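Local structure of fumarate reductase iron-sulfur subunit (Mycolicibacterium smegmatis, 7D6V) at residues N167-R172 against D196-G201; D189-A194 against A232-D237; C203-C208 against A223-K228. The protein probably relays electrons through its three iron-sulfur clusters between the flavin-containing subunit and quinone in the succinate dehydrogenase Sdh1. All coordinates share one frame; numbering follows the deposited sequence.

Contact 1 (N167-R172 against D196-G201); sequences NFAGPR and DEFGLG. With F3S (Fe3-s4 cluster), chain G.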
loop_
_atom_site.group_PDB
_atom_site.type_symbol
_atom_site.label_atom_id
_atom_site.label_comp_id
_atom_site.label_asym_id
_atom_site.label_seq_id
_atom_site.Cartn_x
_atom_site.Cartn_y
_atom_site.Cartn_z
ATOM N N ASN B 167 -9.502 -24.681 -2.549
ATOM C CA ASN B 167 -10.680 -24.386 -3.352
ATOM C C ASN B 167 -11.034 -22.908 -3.396
ATOM O O ASN B 167 -11.783 -22.497 -4.285
ATOM C CB ASN B 167 -11.889 -25.167 -2.825
ATOM C CG ASN B 167 -11.677 -26.664 -2.865
ATOM O OD1 ASN B 167 -11.361 -27.228 -3.910
ATOM N ND2 ASN B 167 -11.857 -27.315 -1.724
ATOM N N PHE B 168 -10.523 -22.106 -2.467
ATOM C CA PHE B 168 -10.900 -20.706 -2.333
ATOM C C PHE B 168 -9.657 -19.840 -2.461
ATOM O O PHE B 168 -8.641 -20.107 -1.813
ATOM C CB PHE B 168 -11.591 -20.467 -0.988
ATOM C CG PHE B 168 -12.224 -19.116 -0.853
ATOM C CD1 PHE B 168 -13.203 -18.708 -1.734
ATOM C CD2 PHE B 168 -11.859 -18.266 0.173
ATOM C CE1 PHE B 168 -13.796 -17.472 -1.605
ATOM C CE2 PHE B 168 -12.451 -17.030 0.307
ATOM C CZ PHE B 168 -13.420 -16.633 -0.583
ATOM N N ALA B 169 -9.742 -18.804 -3.294
ATOM C CA ALA B 169 -8.597 -17.930 -3.516
ATOM C C ALA B 169 -8.481 -16.853 -2.448
ATOM O O ALA B 169 -7.371 -16.397 -2.154
ATOM C CB ALA B 169 -8.687 -17.285 -4.898
ATOM N N GLY B 170 -9.597 -16.436 -1.860
ATOM C CA GLY B 170 -9.584 -15.408 -0.853
ATOM C C GLY B 170 -10.076 -14.076 -1.374
ATOM O O GLY B 170 -10.181 -13.853 -2.582
ATOM N N PRO B 171 -10.398 -13.162 -0.456
ATOM C CA PRO B 171 -10.898 -11.842 -0.879
ATOM C C PRO B 171 -9.949 -11.074 -1.781
ATOM O O PRO B 171 -10.402 -10.442 -2.743
ATOM C CB PRO B 171 -11.111 -11.107 0.454
ATOM C CG PRO B 171 -10.514 -11.984 1.514
ATOM C CD PRO B 171 -10.518 -13.365 0.993
ATOM N N ARG B 172 -8.644 -11.113 -1.505
ATOM C CA ARG B 172 -7.703 -10.302 -2.272
ATOM C C ARG B 172 -7.686 -10.714 -3.736
ATOM O O ARG B 172 -7.686 -9.864 -4.632
ATOM C CB ARG B 172 -6.302 -10.408 -1.665
ATOM C CG ARG B 172 -5.292 -9.409 -2.211
ATOM C CD ARG B 172 -4.438 -10.022 -3.311
ATOM N NE ARG B 172 -3.610 -9.038 -3.997
ATOM C CZ ARG B 172 -4.054 -8.186 -4.914
ATOM N NH1 ARG B 172 -3.219 -7.328 -5.480
ATOM N NH2 ARG B 172 -5.330 -8.185 -5.263
ATOM N N ASP B 196 -15.560 -21.592 -10.830
ATOM C CA ASP B 196 -15.271 -23.018 -10.935
ATOM C C ASP B 196 -13.932 -23.421 -10.325
ATOM O O ASP B 196 -13.844 -24.478 -9.693
ATOM C CB ASP B 196 -15.326 -23.452 -12.399
ATOM C CG ASP B 196 -16.719 -23.348 -12.980
ATOM O OD1 ASP B 196 -17.686 -23.680 -12.265
ATOM O OD2 ASP B 196 -16.853 -22.937 -14.151
ATOM N N GLU B 197 -12.878 -22.622 -10.497
ATOM C CA GLU B 197 -11.573 -22.973 -9.950
ATOM C C GLU B 197 -11.141 -22.132 -8.763
ATOM O O GLU B 197 -10.339 -22.603 -7.956
ATOM C CB GLU B 197 -10.490 -22.900 -11.037
ATOM C CG GLU B 197 -10.622 -23.960 -12.128
ATOM C CD GLU B 197 -11.614 -23.598 -13.209
ATOM O OE1 GLU B 197 -12.167 -22.488 -13.154
ATOM O OE2 GLU B 197 -11.846 -24.430 -14.112
ATOM N N PHE B 198 -11.644 -20.912 -8.625
ATOM C CA PHE B 198 -11.259 -20.053 -7.517
ATOM C C PHE B 198 -12.329 -19.955 -6.439
ATOM O O PHE B 198 -12.135 -19.235 -5.456
ATOM C CB PHE B 198 -10.892 -18.666 -8.043
ATOM C CG PHE B 198 -9.848 -18.698 -9.119
ATOM C CD1 PHE B 198 -8.574 -19.165 -8.850
ATOM C CD2 PHE B 198 -10.142 -18.279 -10.405
ATOM C CE1 PHE B 198 -7.613 -19.206 -9.837
ATOM C CE2 PHE B 198 -9.184 -18.318 -11.395
ATOM C CZ PHE B 198 -7.919 -18.780 -11.111
ATOM N N GLY B 199 -13.441 -20.670 -6.592
ATOM C CA GLY B 199 -14.406 -20.848 -5.527
ATOM C C GLY B 199 -15.127 -19.610 -5.038
ATOM O O GLY B 199 -15.238 -19.401 -3.829
ATOM N N LEU B 200 -15.633 -18.785 -5.956
ATOM C CA LEU B 200 -16.387 -17.606 -5.544
ATOM C C LEU B 200 -17.648 -17.981 -4.775
ATOM O O LEU B 200 -18.141 -17.188 -3.967
ATOM C CB LEU B 200 -16.736 -16.754 -6.763
ATOM C CG LEU B 200 -17.419 -15.408 -6.521
ATOM C CD1 LEU B 200 -16.622 -14.558 -5.551
ATOM C CD2 LEU B 200 -17.622 -14.680 -7.832
ATOM N N GLY B 201 -18.179 -19.184 -4.999
ATOM C CA GLY B 201 -19.360 -19.620 -4.276
ATOM C C GLY B 201 -19.124 -19.874 -2.804
ATOM O O GLY B 201 -20.078 -19.839 -2.022
HETATM FE FE1 F3S G . -14.158 -13.052 3.288
HETATM FE FE3 F3S G . -15.450 -10.782 2.660
HETATM FE FE4 F3S G . -16.345 -13.077 1.583
HETATM S S1 F3S G . -14.905 -11.506 4.695
HETATM S S2 F3S G . -15.857 -14.605 3.177
HETATM S S3 F3S G . -14.277 -12.117 1.195
HETATM S S4 F3S G . -17.610 -11.304 2.175
#
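N167 meets G199 through its backbone: the carbonyl N167 O receives a CA-H...O contact from G199 CA at 3.3 Å, and the same oxygen lies 3.4 Å from F198 C. Lacking a CB, which would clash with this oxygen, G199 can bring its CA against it; its phi is positive (64°). At F168 the two backbones come closest, its CA being nearest that of G199, and its ring swings back toward the opposing loop although the CB bond points away from it. With CG anti to the backbone N (chi1 -170°), the ring presents an edge: F168 CD1 lies 3.0 Å from G199 O, which sits near the ring plane. One ring face is occupied by G170 N, offset toward the rim.

The arrangement joins two loops of the 4Fe-4S dicluster domain, one leading into helix 171-181 and the other following helix 191-196. Their single hydrogen bond belongs to A169, whose N donates to F198 O at 3.3 Å with an N-H...O angle of 149°; the donor is tilted from the carbonyl plane. H174 adds a weak bond to the same oxygen. Beside it, A169 CB rests on F198 CB at 4.1 Å. G170, with a backbone conformation that calls for glycine, takes the N-cap position of helix 171-181. P171 then opens the helix against the 3Fe-4S cluster, its CB 3.4 Å from sulfur S3.

Contact 2 (D189-A194 against A232-D237); sequences DRKEMA and ADRKYD. With UQ1 (ubiquinone-1), chain H.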
loop_
_atom_site.group_PDB
_atom_site.type_symbol
_atom_site.label_atom_id
_atom_site.label_comp_id
_atom_site.label_asym_id
_atom_site.label_seq_id
_atom_site.Cartn_x
_atom_site.Cartn_y
_atom_site.Cartn_z
ATOM N N ASP B 189 -12.075 -13.371 -20.205
ATOM C CA ASP B 189 -13.355 -13.284 -19.506
ATOM C C ASP B 189 -13.200 -13.529 -18.007
ATOM O O ASP B 189 -13.493 -12.647 -17.193
ATOM C CB ASP B 189 -14.346 -14.277 -20.119
ATOM C CG ASP B 189 -15.779 -13.987 -19.727
ATOM O OD1 ASP B 189 -16.010 -13.029 -18.964
ATOM O OD2 ASP B 189 -16.679 -14.716 -20.191
ATOM N N ARG B 190 -12.753 -14.728 -17.626
ATOM C CA ARG B 190 -12.467 -15.152 -16.255
ATOM C C ARG B 190 -13.713 -15.359 -15.398
ATOM O O ARG B 190 -13.583 -15.803 -14.248
ATOM C CB ARG B 190 -11.537 -14.181 -15.515
ATOM C CG ARG B 190 -10.176 -13.998 -16.149
ATOM C CD ARG B 190 -9.335 -13.040 -15.328
ATOM N NE ARG B 190 -8.234 -12.468 -16.096
ATOM C CZ ARG B 190 -8.354 -11.425 -16.907
ATOM N NH1 ARG B 190 -9.529 -10.835 -17.063
ATOM N NH2 ARG B 190 -7.299 -10.973 -17.565
ATOM N N LYS B 191 -14.910 -15.066 -15.908
ATOM C CA LYS B 191 -16.113 -15.168 -15.087
ATOM C C LYS B 191 -16.390 -16.610 -14.676
ATOM O O LYS B 191 -16.692 -16.883 -13.511
ATOM C CB LYS B 191 -17.308 -14.581 -15.837
ATOM C CG LYS B 191 -17.349 -13.062 -15.855
ATOM C CD LYS B 191 -18.605 -12.562 -16.540
ATOM C CE LYS B 191 -18.578 -11.059 -16.727
ATOM N NZ LYS B 191 -17.564 -10.644 -17.726
ATOM N N GLU B 192 -16.299 -17.547 -15.623
ATOM C CA GLU B 192 -16.528 -18.952 -15.298
ATOM C C GLU B 192 -15.479 -19.485 -14.333
ATOM O O GLU B 192 -15.805 -20.228 -13.400
ATOM C CB GLU B 192 -16.549 -19.795 -16.572
ATOM C CG GLU B 192 -17.691 -19.482 -17.502
ATOM C CD GLU B 192 -19.029 -19.811 -16.882
ATOM O OE1 GLU B 192 -19.825 -18.879 -16.662
ATOM O OE2 GLU B 192 -19.288 -21.003 -16.616
ATOM N N MET B 193 -14.212 -19.127 -14.545
ATOM C CA MET B 193 -13.163 -19.680 -13.701
ATOM C C MET B 193 -13.221 -19.115 -12.291
ATOM O O MET B 193 -12.865 -19.815 -11.337
ATOM C CB MET B 193 -11.786 -19.443 -14.320
ATOM C CG MET B 193 -11.384 -17.998 -14.429
ATOM S SD MET B 193 -9.804 -17.772 -15.256
ATOM C CE MET B 193 -10.250 -18.122 -16.952
ATOM N N ALA B 194 -13.686 -17.870 -12.138
ATOM C CA ALA B 194 -13.837 -17.296 -10.805
ATOM C C ALA B 194 -14.755 -18.138 -9.933
ATOM O O ALA B 194 -14.565 -18.206 -8.715
ATOM C CB ALA B 194 -14.368 -15.867 -10.903
ATOM N N ALA B 232 -23.731 -15.044 -11.930
ATOM C CA ALA B 232 -25.134 -15.419 -12.066
ATOM C C ALA B 232 -25.650 -15.127 -13.468
ATOM O O ALA B 232 -26.469 -15.881 -14.001
ATOM C CB ALA B 232 -25.974 -14.692 -11.020
ATOM N N ASP B 233 -25.197 -14.026 -14.071
ATOM C CA ASP B 233 -25.471 -13.776 -15.482
ATOM C C ASP B 233 -25.053 -14.967 -16.329
ATOM O O ASP B 233 -25.810 -15.446 -17.178
ATOM C CB ASP B 233 -24.720 -12.534 -15.962
ATOM C CG ASP B 233 -25.443 -11.253 -15.658
ATOM O OD1 ASP B 233 -26.601 -11.301 -15.203
ATOM O OD2 ASP B 233 -24.840 -10.190 -15.895
ATOM N N ARG B 234 -23.834 -15.450 -16.108
ATOM C CA ARG B 234 -23.291 -16.499 -16.964
ATOM C C ARG B 234 -23.881 -17.877 -16.678
ATOM O O ARG B 234 -23.991 -18.695 -17.596
ATOM C CB ARG B 234 -21.773 -16.550 -16.822
ATOM C CG ARG B 234 -21.042 -15.405 -17.488
ATOM C CD ARG B 234 -21.226 -15.445 -18.990
ATOM N NE ARG B 234 -20.254 -14.601 -19.676
ATOM C CZ ARG B 234 -20.396 -13.293 -19.854
ATOM N NH1 ARG B 234 -21.476 -12.674 -19.396
ATOM N NH2 ARG B 234 -19.460 -12.602 -20.491
ATOM N N LYS B 235 -24.264 -18.157 -15.437
ATOM C CA LYS B 235 -24.536 -19.524 -15.006
ATOM C C LYS B 235 -25.929 -19.746 -14.440
ATOM O O LYS B 235 -26.511 -20.806 -14.671
ATOM C CB LYS B 235 -23.506 -19.952 -13.953
ATOM C CG LYS B 235 -22.113 -20.183 -14.494
ATOM C CD LYS B 235 -21.125 -20.410 -13.370
ATOM C CE LYS B 235 -21.212 -21.824 -12.839
ATOM N NZ LYS B 235 -20.560 -22.798 -13.753
ATOM N N TYR B 236 -26.480 -18.789 -13.697
ATOM C CA TYR B 236 -27.670 -19.028 -12.889
ATOM C C TYR B 236 -28.843 -18.152 -13.308
ATOM O O TYR B 236 -29.668 -17.773 -12.476
ATOM C CB TYR B 236 -27.361 -18.817 -11.408
ATOM C CG TYR B 236 -26.153 -19.575 -10.922
ATOM C CD1 TYR B 236 -26.086 -20.956 -11.033
ATOM C CD2 TYR B 236 -25.079 -18.912 -10.353
ATOM C CE1 TYR B 236 -24.986 -21.652 -10.594
ATOM C CE2 TYR B 236 -23.973 -19.602 -9.909
ATOM C CZ TYR B 236 -23.933 -20.972 -10.033
ATOM O OH TYR B 236 -22.837 -21.670 -9.594
ATOM N N ASP B 237 -28.939 -17.828 -14.589
ATOM C CA ASP B 237 -29.999 -16.954 -15.088
ATOM C C ASP B 237 -30.851 -17.709 -16.093
ATOM O O ASP B 237 -30.395 -17.953 -17.227
ATOM C CB ASP B 237 -29.407 -15.696 -15.720
ATOM C CG ASP B 237 -30.304 -14.488 -15.561
ATOM O OD1 ASP B 237 -29.775 -13.389 -15.310
ATOM O OD2 ASP B 237 -31.535 -14.633 -15.687
HETATM C C1 UQ1 H . -27.314 -25.235 -10.175
HETATM O O1 UQ1 H . -27.074 -24.496 -11.066
HETATM C C2 UQ1 H . -26.237 -26.177 -9.647
HETATM O O2 UQ1 H . -24.959 -26.171 -10.215
HETATM C CM2 UQ1 H . -24.678 -27.287 -11.010
HETATM C C3 UQ1 H . -26.556 -27.127 -8.496
HETATM O O3 UQ1 H . -25.570 -27.992 -8.011
HETATM C CM3 UQ1 H . -24.753 -27.433 -7.023
HETATM C C4 UQ1 H . -27.948 -27.134 -7.878
HETATM O O4 UQ1 H . -28.195 -27.871 -6.987
HETATM C C5 UQ1 H . -29.025 -26.191 -8.406
HETATM C CM5 UQ1 H . -30.419 -26.195 -7.788
HETATM C C6 UQ1 H . -28.707 -25.244 -9.557
HETATM C C7 UQ1 H . -29.778 -24.295 -10.085
HETATM C C8 UQ1 H . -29.674 -22.990 -9.299
HETATM C C9 UQ1 H . -29.893 -21.832 -9.877
HETATM C C10 UQ1 H . -30.259 -21.772 -11.357
HETATM C C11 UQ1 H . -29.777 -20.548 -9.061
#
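D189 and R234 pair by charge. The two side chains reach toward each other tip to tip, with D189 OD2 3.5 Å from R234 NH2 in a salt bridge. That oxygen lies near the guanidinium plane, at its edge, while the carboxylate is turned 51° out of it. The other carboxylate oxygen, D189 OD1, accepts a hydrogen bond from K191 NZ at 3.1 Å, part of a salt bridge and met nearly along its C-O axis, so one aspartate serves two basic side chains. These cations are close themselves, K191 NZ and R234 NH2 being 3.9 Å apart; the shared carboxylate would be expected to ease their repulsion.

The three residues form a salt-bridge network at the protein surface, where the start of helix 191-196 meets the C-terminal part of helix 219-235. A second pair, E192 with K235, is looser: E192 OE2 and K235 NZ face each other at 3.6 Å, a long salt bridge between side-chain tips. K235 NZ also has a weak, long ion pair with D196.

K191 CD lies over the centre of the R234 guanidinium, 3.8 Å from R234 CZ, so the lysine meets that flat group with a methylene on its face while the aspartate works at its edge. The oxygen E192 OE1 lies beside the methylenes R234 CB and K235 CG, the latter at 3.4 Å; its carboxylate is almost parallel to the guanidinium, the planes 6° apart, but the charged atoms do not meet. Next in sequence, Y236 carries its ring edge toward the ubiquinone, with Y236 CE1 3.6 Å from the quinone oxygen O1, and D233 and D237 both bridge to R156 of the membrane anchor subunit.

Contact 3 (C203-C208 against A223-K228); sequences CNITKC and ALIPMK. With F3S (Fe3-s4 cluster), chain G.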
loop_
_atom_site.group_PDB
_atom_site.type_symbol
_atom_site.label_atom_id
_atom_site.label_comp_id
_atom_site.label_asym_id
_atom_site.label_seq_id
_atom_site.Cartn_x
_atom_site.Cartn_y
_atom_site.Cartn_z
ATOM N N CYS B 203 -17.645 -18.043 -0.957
ATOM C CA CYS B 203 -17.830 -16.773 -0.270
ATOM C C CYS B 203 -19.301 -16.575 0.063
ATOM O O CYS B 203 -20.118 -16.331 -0.827
ATOM C CB CYS B 203 -17.315 -15.621 -1.127
ATOM S SG CYS B 203 -17.488 -13.990 -0.368
ATOM N N ASN B 204 -19.702 -16.577 1.474
ATOM C CA ASN B 204 -20.859 -15.870 1.982
ATOM C C ASN B 204 -20.393 -14.475 2.365
ATOM O O ASN B 204 -19.235 -14.275 2.738
ATOM C CB ASN B 204 -21.506 -16.611 3.158
ATOM C CG ASN B 204 -20.685 -16.562 4.430
ATOM O OD1 ASN B 204 -19.475 -16.368 4.404
ATOM N ND2 ASN B 204 -21.348 -16.757 5.556
ATOM N N ILE B 205 -21.285 -13.506 2.261
ATOM C CA ILE B 205 -20.864 -12.121 2.095
ATOM C C ILE B 205 -20.867 -11.383 3.425
ATOM O O ILE B 205 -21.122 -10.176 3.484
ATOM C CB ILE B 205 -21.730 -11.415 1.046
ATOM C CG1 ILE B 205 -23.180 -11.394 1.499
ATOM C CG2 ILE B 205 -21.592 -12.095 -0.301
ATOM C CD1 ILE B 205 -23.993 -10.543 0.653
ATOM N N THR B 206 -20.596 -12.116 4.501
ATOM C CA THR B 206 -20.609 -11.597 5.862
ATOM C C THR B 206 -19.677 -10.408 6.094
ATOM O O THR B 206 -19.729 -9.783 7.156
ATOM C CB THR B 206 -20.272 -12.727 6.825
ATOM O OG1 THR B 206 -19.182 -13.490 6.297
ATOM C CG2 THR B 206 -21.474 -13.629 6.984
ATOM N N LYS B 207 -18.802 -10.110 5.132
ATOM C CA LYS B 207 -18.169 -8.800 4.982
ATOM C C LYS B 207 -17.097 -8.500 6.028
ATOM O O LYS B 207 -16.675 -7.350 6.156
ATOM C CB LYS B 207 -19.227 -7.687 4.990
ATOM C CG LYS B 207 -18.909 -6.492 4.116
ATOM C CD LYS B 207 -19.799 -5.305 4.442
ATOM C CE LYS B 207 -21.130 -5.394 3.721
ATOM N NZ LYS B 207 -20.995 -5.148 2.260
ATOM N N CYS B 208 -16.620 -9.496 6.779
ATOM C CA CYS B 208 -15.586 -9.226 7.776
ATOM C C CYS B 208 -14.249 -8.863 7.160
ATOM O O CYS B 208 -13.469 -8.134 7.778
ATOM C CB CYS B 208 -15.405 -10.425 8.706
ATOM S SG CYS B 208 -16.565 -10.426 10.059
ATOM N N ALA B 223 -16.492 -5.342 -5.346
ATOM C CA ALA B 223 -15.831 -6.415 -6.078
ATOM C C ALA B 223 -16.573 -7.738 -6.004
ATOM O O ALA B 223 -16.857 -8.339 -7.044
ATOM C CB ALA B 223 -14.395 -6.592 -5.563
ATOM N N LEU B 224 -16.906 -8.211 -4.805
ATOM C CA LEU B 224 -17.394 -9.578 -4.656
ATOM C C LEU B 224 -18.842 -9.722 -5.106
ATOM O O LEU B 224 -19.175 -10.650 -5.847
ATOM C CB LEU B 224 -17.239 -10.027 -3.207
ATOM C CG LEU B 224 -15.832 -9.874 -2.643
ATOM C CD1 LEU B 224 -15.818 -10.310 -1.211
ATOM C CD2 LEU B 224 -14.830 -10.668 -3.460
ATOM N N ILE B 225 -19.721 -8.832 -4.645
ATOM C CA ILE B 225 -21.119 -8.881 -5.078
ATOM C C ILE B 225 -21.264 -8.621 -6.574
ATOM O O ILE B 225 -22.036 -9.340 -7.229
ATOM C CB ILE B 225 -21.974 -7.938 -4.213
ATOM C CG1 ILE B 225 -22.085 -8.482 -2.790
ATOM C CG2 ILE B 225 -23.358 -7.761 -4.812
ATOM C CD1 ILE B 225 -22.587 -7.481 -1.790
ATOM N N PRO B 226 -20.599 -7.620 -7.170
ATOM C CA PRO B 226 -20.668 -7.493 -8.637
ATOM C C PRO B 226 -20.190 -8.725 -9.383
ATOM O O PRO B 226 -20.793 -9.104 -10.396
ATOM C CB PRO B 226 -19.776 -6.278 -8.914
ATOM C CG PRO B 226 -19.864 -5.475 -7.692
ATOM C CD PRO B 226 -19.936 -6.450 -6.566
ATOM N N MET B 227 -19.126 -9.375 -8.908
ATOM C CA MET B 227 -18.650 -10.573 -9.588
ATOM C C MET B 227 -19.619 -11.732 -9.414
ATOM O O MET B 227 -19.789 -12.542 -10.327
ATOM C CB MET B 227 -17.258 -10.957 -9.093
ATOM C CG MET B 227 -16.167 -10.035 -9.587
ATOM S SD MET B 227 -15.872 -10.168 -11.361
ATOM C CE MET B 227 -15.670 -11.932 -11.555
ATOM N N LYS B 228 -20.265 -11.826 -8.252
ATOM C CA LYS B 228 -21.296 -12.842 -8.069
ATOM C C LYS B 228 -22.470 -12.601 -9.007
ATOM O O LYS B 228 -23.039 -13.548 -9.557
ATOM C CB LYS B 228 -21.761 -12.867 -6.615
ATOM C CG LYS B 228 -20.811 -13.585 -5.681
ATOM C CD LYS B 228 -21.226 -13.416 -4.236
ATOM C CE LYS B 228 -20.342 -14.231 -3.307
ATOM N NZ LYS B 228 -20.792 -15.640 -3.179
HETATM FE FE1 F3S G . -14.158 -13.052 3.288
HETATM FE FE3 F3S G . -15.450 -10.782 2.660
HETATM FE FE4 F3S G . -16.345 -13.077 1.583
HETATM S S1 F3S G . -14.905 -11.506 4.695
HETATM S S2 F3S G . -15.857 -14.605 3.177
HETATM S S3 F3S G . -14.277 -12.117 1.195
HETATM S S4 F3S G . -17.610 -11.304 2.175
#
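K228 NZ is held by two carbonyls: it donates to C203 O across this contact and to L200 O just upstream. The modelled 2.5 Å between K228 NZ and C203 O is too short to be taken literally. The bond to C203 O lies in the carbonyl plane, with a C=O...N angle of 154°. The lysine chain runs extended until it bends at its last torsion (chi4 -85°), which carries NZ to the carbonyl. A long, weak ion pair with E144 of the membrane anchor subunit adds to its surroundings. A buried ammonium group is thus satisfied mainly by backbone oxygens, and its positive charge could help offset the negative charge of a thiolate-ligated cluster.

C203 itself is a cluster ligand. Its SG stands anti to the backbone N (chi1 -180°) and binds iron FE4 of the 3Fe-4S cluster at 2.4 Å. From the helix, L224 comes in over the same region with its CD1 methyl, 4.1 Å from C203 SG. The same L224 CD1 lies 3.4 Å from S3 of F3S. The backbone after the cysteine wraps another corner: I205 CA and K207 N each lie 3.4 Å from sulfur S4. This cysteine-bearing loop, with the apolar L224 and I225 of helix 219-235 beside it, forms part of the pocket of the 3Fe-4S centre.

On the side away from the cluster the isoleucines join loop and helix. I205 CG2 rests against K228 CE at 3.9 Å, and I205 CD1 meets I225 CD1 at 4.2 Å, the two side chains crossing at about a right angle.

Helix 219-235 is kinked within this contact, where P226 has no N-H to offer the preceding turn. L224 and M227 pack onto helix 171-181, while the 203-208 loop faces the membrane anchor subunit, to which C208 is joined by a disulfide with C132 of that chain.

How the contacts relate
The three contacts lie around helices 171-181, 191-196 and 219-235, between the 3Fe-4S cluster and the ubiquinone. Contacts 1 and 3, with centres about 11 Å apart, both touch the cluster; F168 of contact 1 packs on C203 of contact 3, and F168 CE1 lies 3.9 Å from C203 N. Contact 2 lies toward the quinone, its centre about 13 Å from that of contact 1 and 14 Å from that of contact 3. It continues into contact 1 through helix 191-196, where L200 N probably donates to A194 O at 3.0 Å. Helix 219-235 serves contacts 2 and 3, and A194 CB touches M227 CE at 4.2 Å.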